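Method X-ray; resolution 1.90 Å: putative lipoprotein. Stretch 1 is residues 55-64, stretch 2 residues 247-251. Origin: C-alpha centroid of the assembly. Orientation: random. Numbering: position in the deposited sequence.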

ATOM      1  N   LYS A  55      -3.779  18.591  21.763  1.00 33.56           N
ATOM      2  CA  LYS A  55      -3.060  18.889  23.006  1.00 33.17           C
ATOM      3  C   LYS A  55      -1.568  18.517  22.907  1.00 31.68           C
ATOM      4  O   LYS A  55      -0.721  19.148  23.565  1.00 31.58           O
ATOM      5  N   HIS A  56      -1.267  17.513  22.092  1.00 30.10           N
ATOM      6  CA  HIS A  56       0.131  17.144  21.830  1.00 29.57           C
ATOM      7  C   HIS A  56       0.829  18.271  21.123  1.00 30.37           C
ATOM      8  O   HIS A  56       1.938  18.676  21.496  1.00 29.44           O
ATOM      9  N   LYS A  57       0.154  18.785  20.090  1.00 29.92           N
ATOM     10  CA  LYS A  57       0.700  19.882  19.314  1.00 30.16           C
ATOM     11  C   LYS A  57       0.998  21.118  20.164  1.00 29.33           C
ATOM     12  O   LYS A  57       2.064  21.713  20.049  1.00 29.41           O
ATOM     13  N   ILE A  58       0.104  21.474  21.074  1.00 30.07           N
ATOM     14  CA  ILE A  58       0.401  22.553  22.014  1.00 30.51           C
ATOM     15  C   ILE A  58       1.634  22.259  22.901  1.00 29.79           C
ATOM     16  O   ILE A  58       2.501  23.120  23.102  1.00 29.53           O
ATOM     17  N   SER A  59       1.678  21.045  23.452  1.00 29.06           N
ATOM     18  CA  SER A  59       2.790  20.568  24.282  1.00 28.53           C
ATOM     19  C   SER A  59       4.181  20.639  23.597  1.00 27.38           C
ATOM     20  O   SER A  59       5.184  20.992  24.216  1.00 26.38           O
ATOM     21  N   GLN A  60       4.208  20.310  22.318  1.00 27.00           N
ATOM     22  CA  GLN A  60       5.439  20.359  21.525  1.00 26.35           C
ATOM     23  C   GLN A  60       5.997  21.782  21.464  1.00 26.20           C
ATOM     24  O   GLN A  60       7.183  21.989  21.645  1.00 23.84           O
ATOM     25  N   VAL A  61       5.124  22.762  21.249  1.00 27.37           N
ATOM     26  CA  VAL A  61       5.520  24.171  21.218  1.00 26.99           C
ATOM     27  C   VAL A  61       6.080  24.633  22.556  1.00 27.30           C
ATOM     28  O   VAL A  61       7.112  25.302  22.597  1.00 27.11           O
HETATM   29  N   MSE A  62       5.436  24.235  23.652  1.00 27.26           N
HETATM   30  CA  MSE A  62       5.881  24.607  24.985  1.00 29.83           C
HETATM   31  C   MSE A  62       7.262  24.056  25.293  1.00 27.15           C
HETATM   32  O   MSE A  62       8.132  24.770  25.817  1.00 26.11           O
ATOM     33  N   ILE A  63       7.456  22.774  24.990  1.00 25.92           N
ATOM     34  CA  ILE A  63       8.745  22.120  25.276  1.00 23.25           C
ATOM     35  C   ILE A  63       9.812  22.745  24.345  1.00 23.26           C
ATOM     36  O   ILE A  63      10.867  23.156  24.808  1.00 22.18           O
ATOM     37  N   PHE A  64       9.538  22.794  23.046  1.00 23.02           N
ATOM     38  CA  PHE A  64      10.523  23.413  22.135  1.00 25.37           C
ATOM     39  C   PHE A  64      10.922  24.817  22.612  1.00 25.11           C
ATOM     40  O   PHE A  64      12.105  25.108  22.758  1.00 24.74           O
ATOM     41  N   ASN A 247       7.293  11.139  26.161  1.00 20.30           N
ATOM     42  CA  ASN A 247       6.125  10.707  25.387  1.00 21.82           C
ATOM     43  C   ASN A 247       4.939  11.547  25.810  1.00 21.63           C
ATOM     44  O   ASN A 247       4.753  11.811  27.004  1.00 21.41           O
ATOM     45  N   LEU A 248       4.165  11.980  24.827  1.00 22.26           N
ATOM     46  CA  LEU A 248       2.911  12.713  25.064  1.00 22.90           C
ATOM     47  C   LEU A 248       1.803  11.652  25.110  1.00 24.46           C
ATOM     48  O   LEU A 248       1.521  11.004  24.103  1.00 24.47           O
ATOM     49  N   SER A 249       1.228  11.418  26.283  1.00 26.78           N
ATOM     50  CA  SER A 249       0.355  10.235  26.422  1.00 28.72           C
ATOM     51  C   SER A 249      -0.968  10.356  25.684  1.00 30.24           C
ATOM     52  O   SER A 249      -1.482  11.451  25.446  1.00 29.67           O
ATOM     53  N   TYR A 250      -1.472   9.201  25.292  1.00 32.56           N
ATOM     54  CA  TYR A 250      -2.848   9.037  24.839  1.00 35.09           C
ATOM     55  C   TYR A 250      -3.259   7.601  25.180  1.00 34.92           C
ATOM     56  O   TYR A 250      -2.533   6.662  24.884  1.00 36.22           O
ATOM     57  N   GLY A 251      -4.421   7.424  25.791  1.00 35.61           N
ATOM     58  CA  GLY A 251      -4.835   6.074  26.212  1.00 34.77           C
ATOM     59  C   GLY A 251      -3.903   5.511  27.276  1.00 33.77           C
ATOM     60  O   GLY A 251      -3.476   6.232  28.170  1.00 33.73           O
TER

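Stretch 1 is a run of helix, and stretch 2 leaves a strand at Leu248 and continues as loop. The contact is small, with 264 Å² buried over both sides, and it centres on Leu248 and His56.

Asn247 points its CA-to-CB bond away from the helix. Its side chain, chi1 t, makes no contact with stretch 1.

Leu248 points toward the helix and is buried, with chi1 m and chi2 t. Its CB lies over one face of the His56 ring, 3.5 Å from the ring centroid and 4° off the normal. This is a CH-pi contact, made almost squarely. The two methyl groups reach further along the helix. Leu248 CD1 lies 3.7 Å from Gln60 NE2. Leu248 CD2 lies 4.1 Å from Ser59 CB and 4.3 Å from Ile63 CD1. Ser59 and Ile63 both point toward stretch 2, each with chi1 m; Gln60 starts sideways, but its end comes nearer. Ser59 OG donates to Lys55 O at 3.0 Å, one turn back, so its hydroxyl is satisfied within the helix while its CB meets the leucine.

Ser249 points away, chi1 p, and contributes its backbone instead. His56 NE2 donates a hydrogen bond to Ser249 O at 2.9 Å, with an N-H...O angle of 158°. The acceptor sits at the ring edge, near the ring plane, where the N-H can reach it. His56 leaves its backbone sideways, with chi1 m, and its ring extends to this carbonyl. His56 ND1 is hydrogen-bonded elsewhere in the structure. Leu248 O is also near, 3.3 Å from His56 NE2, but the angle is too poor for a hydrogen bond.

Tyr250 starts toward the helix, chi1 t. Its CB comes 4.3 Å from His56 CE1, while its ring leads away. Gly251 touches nothing here; its positive phi suits glycine.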

ATOM      1  CB  LYS A  55      -3.690  18.153  24.178  1.00 33.26           C
ATOM      2  CG  LYS A  55      -4.944  18.827  24.713  1.00 37.28           C
ATOM      3  CD  LYS A  55      -5.548  17.983  25.810  1.00 41.41           C
ATOM      4  CE  LYS A  55      -6.960  18.442  26.171  1.00 44.20           C
ATOM      5  NZ  LYS A  55      -7.507  17.528  27.217  1.00 44.96           N
ATOM      6  CB  HIS A  56       0.208  15.857  20.996  1.00 28.62           C
ATOM      7  CG  HIS A  56      -0.150  14.631  21.779  1.00 24.56           C
ATOM      8  ND1 HIS A  56       0.057  13.360  21.312  1.00 23.16           N
ATOM      9  CD2 HIS A  56      -0.727  14.498  22.996  1.00 24.42           C
ATOM     10  CE1 HIS A  56      -0.369  12.484  22.212  1.00 23.72           C
ATOM     11  NE2 HIS A  56      -0.832  13.156  23.254  1.00 23.38           N
ATOM     12  CB  LYS A  57      -0.158  20.087  18.056  1.00 29.49           C
ATOM     13  CG  LYS A  57       0.308  19.046  17.062  1.00 31.37           C
ATOM     14  CD  LYS A  57      -0.765  18.293  16.409  1.00 30.82           C
ATOM     15  CE  LYS A  57      -0.304  16.918  16.149  1.00 27.97           C
ATOM     16  NZ  LYS A  57       0.717  16.627  15.096  1.00 26.31           N
ATOM     17  CB  ILE A  58      -0.836  22.914  22.901  1.00 30.77           C
ATOM     18  CG1 ILE A  58      -2.011  23.349  22.015  1.00 31.53           C
ATOM     19  CG2 ILE A  58      -0.461  24.024  23.859  1.00 30.88           C
ATOM     20  CD1 ILE A  58      -3.402  23.251  22.686  1.00 32.12           C
ATOM     21  CB  SER A  59       2.466  19.128  24.712  1.00 28.12           C
ATOM     22  OG  SER A  59       1.388  19.147  25.648  1.00 29.14           O
ATOM     23  CB  GLN A  60       5.193  19.796  20.145  1.00 25.84           C
ATOM     24  CG  GLN A  60       4.776  18.362  20.157  1.00 25.20           C
ATOM     25  CD  GLN A  60       3.980  17.935  18.933  1.00 24.18           C
ATOM     26  OE1 GLN A  60       3.973  18.603  17.898  1.00 24.99           O
ATOM     27  NE2 GLN A  60       3.304  16.783  19.048  1.00 24.76           N
ATOM     28  CB  VAL A  61       4.345  25.087  20.693  1.00 27.26           C
ATOM     29  CG1 VAL A  61       4.648  26.581  20.898  1.00 26.68           C
ATOM     30  CG2 VAL A  61       4.028  24.776  19.255  1.00 26.73           C
HETATM   31  CB  MSE A  62       4.887  24.102  26.038  1.00 28.90           C
HETATM   32  CG  MSE A  62       3.530  24.805  25.966  1.00 32.80           C
HETATM   33 SE   MSE A  62       2.261  23.963  27.228  0.70 41.20          SE
HETATM   34  CE  MSE A  62       3.384  23.953  28.812  0.80 31.33           C
ATOM     35  CB  ILE A  63       8.670  20.603  25.027  1.00 23.87           C
ATOM     36  CG1 ILE A  63       7.666  19.947  25.980  1.00 21.20           C
ATOM     37  CG2 ILE A  63      10.104  19.962  25.162  1.00 21.64           C
ATOM     38  CD1 ILE A  63       7.246  18.513  25.535  1.00 22.37           C
ATOM     39  CB  PHE A  64      10.072  23.411  20.668  1.00 24.94           C
ATOM     40  CG  PHE A  64      11.034  24.122  19.725  1.00 26.63           C
ATOM     41  CD1 PHE A  64      10.733  25.397  19.259  1.00 27.50           C
ATOM     42  CD2 PHE A  64      12.253  23.545  19.352  1.00 24.38           C
ATOM     43  CE1 PHE A  64      11.606  26.080  18.415  1.00 28.47           C
ATOM     44  CE2 PHE A  64      13.143  24.230  18.510  1.00 24.93           C
ATOM     45  CZ  PHE A  64      12.811  25.496  18.029  1.00 24.00           C
ATOM     46  CB  ASN A 247       5.790   9.218  25.554  1.00 20.79           C
ATOM     47  CG  ASN A 247       4.741   8.744  24.513  1.00 24.41           C
ATOM     48  OD1 ASN A 247       3.829   7.964  24.805  1.00 26.93           O
ATOM     49  ND2 ASN A 247       4.862   9.252  23.312  1.00 22.56           N
ATOM     50  CB  LEU A 248       2.690  13.744  23.936  1.00 23.28           C
ATOM     51  CG  LEU A 248       3.892  14.693  23.727  1.00 20.82           C
ATOM     52  CD1 LEU A 248       3.650  15.604  22.497  1.00 25.22           C
ATOM     53  CD2 LEU A 248       4.224  15.489  25.003  1.00 21.03           C
ATOM     54  CB  SER A 249       0.103   9.847  27.883  1.00 28.34           C
ATOM     55  OG  SER A 249      -0.562  10.870  28.597  1.00 29.33           O
ATOM     56  CB  TYR A 250      -2.987   9.287  23.332  1.00 36.54           C
ATOM     57  CG  TYR A 250      -4.429   9.172  22.875  1.00 39.64           C
ATOM     58  CD1 TYR A 250      -5.277  10.281  22.885  1.00 41.99           C
ATOM     59  CD2 TYR A 250      -4.950   7.938  22.470  1.00 41.70           C
ATOM     60  CE1 TYR A 250      -6.619  10.162  22.486  1.00 43.12           C
ATOM     61  CE2 TYR A 250      -6.283   7.807  22.078  1.00 43.88           C
ATOM     62  CZ  TYR A 250      -7.100   8.918  22.087  1.00 42.70           C
ATOM     63  OH  TYR A 250      -8.413   8.777  21.700  1.00 44.23           O
TER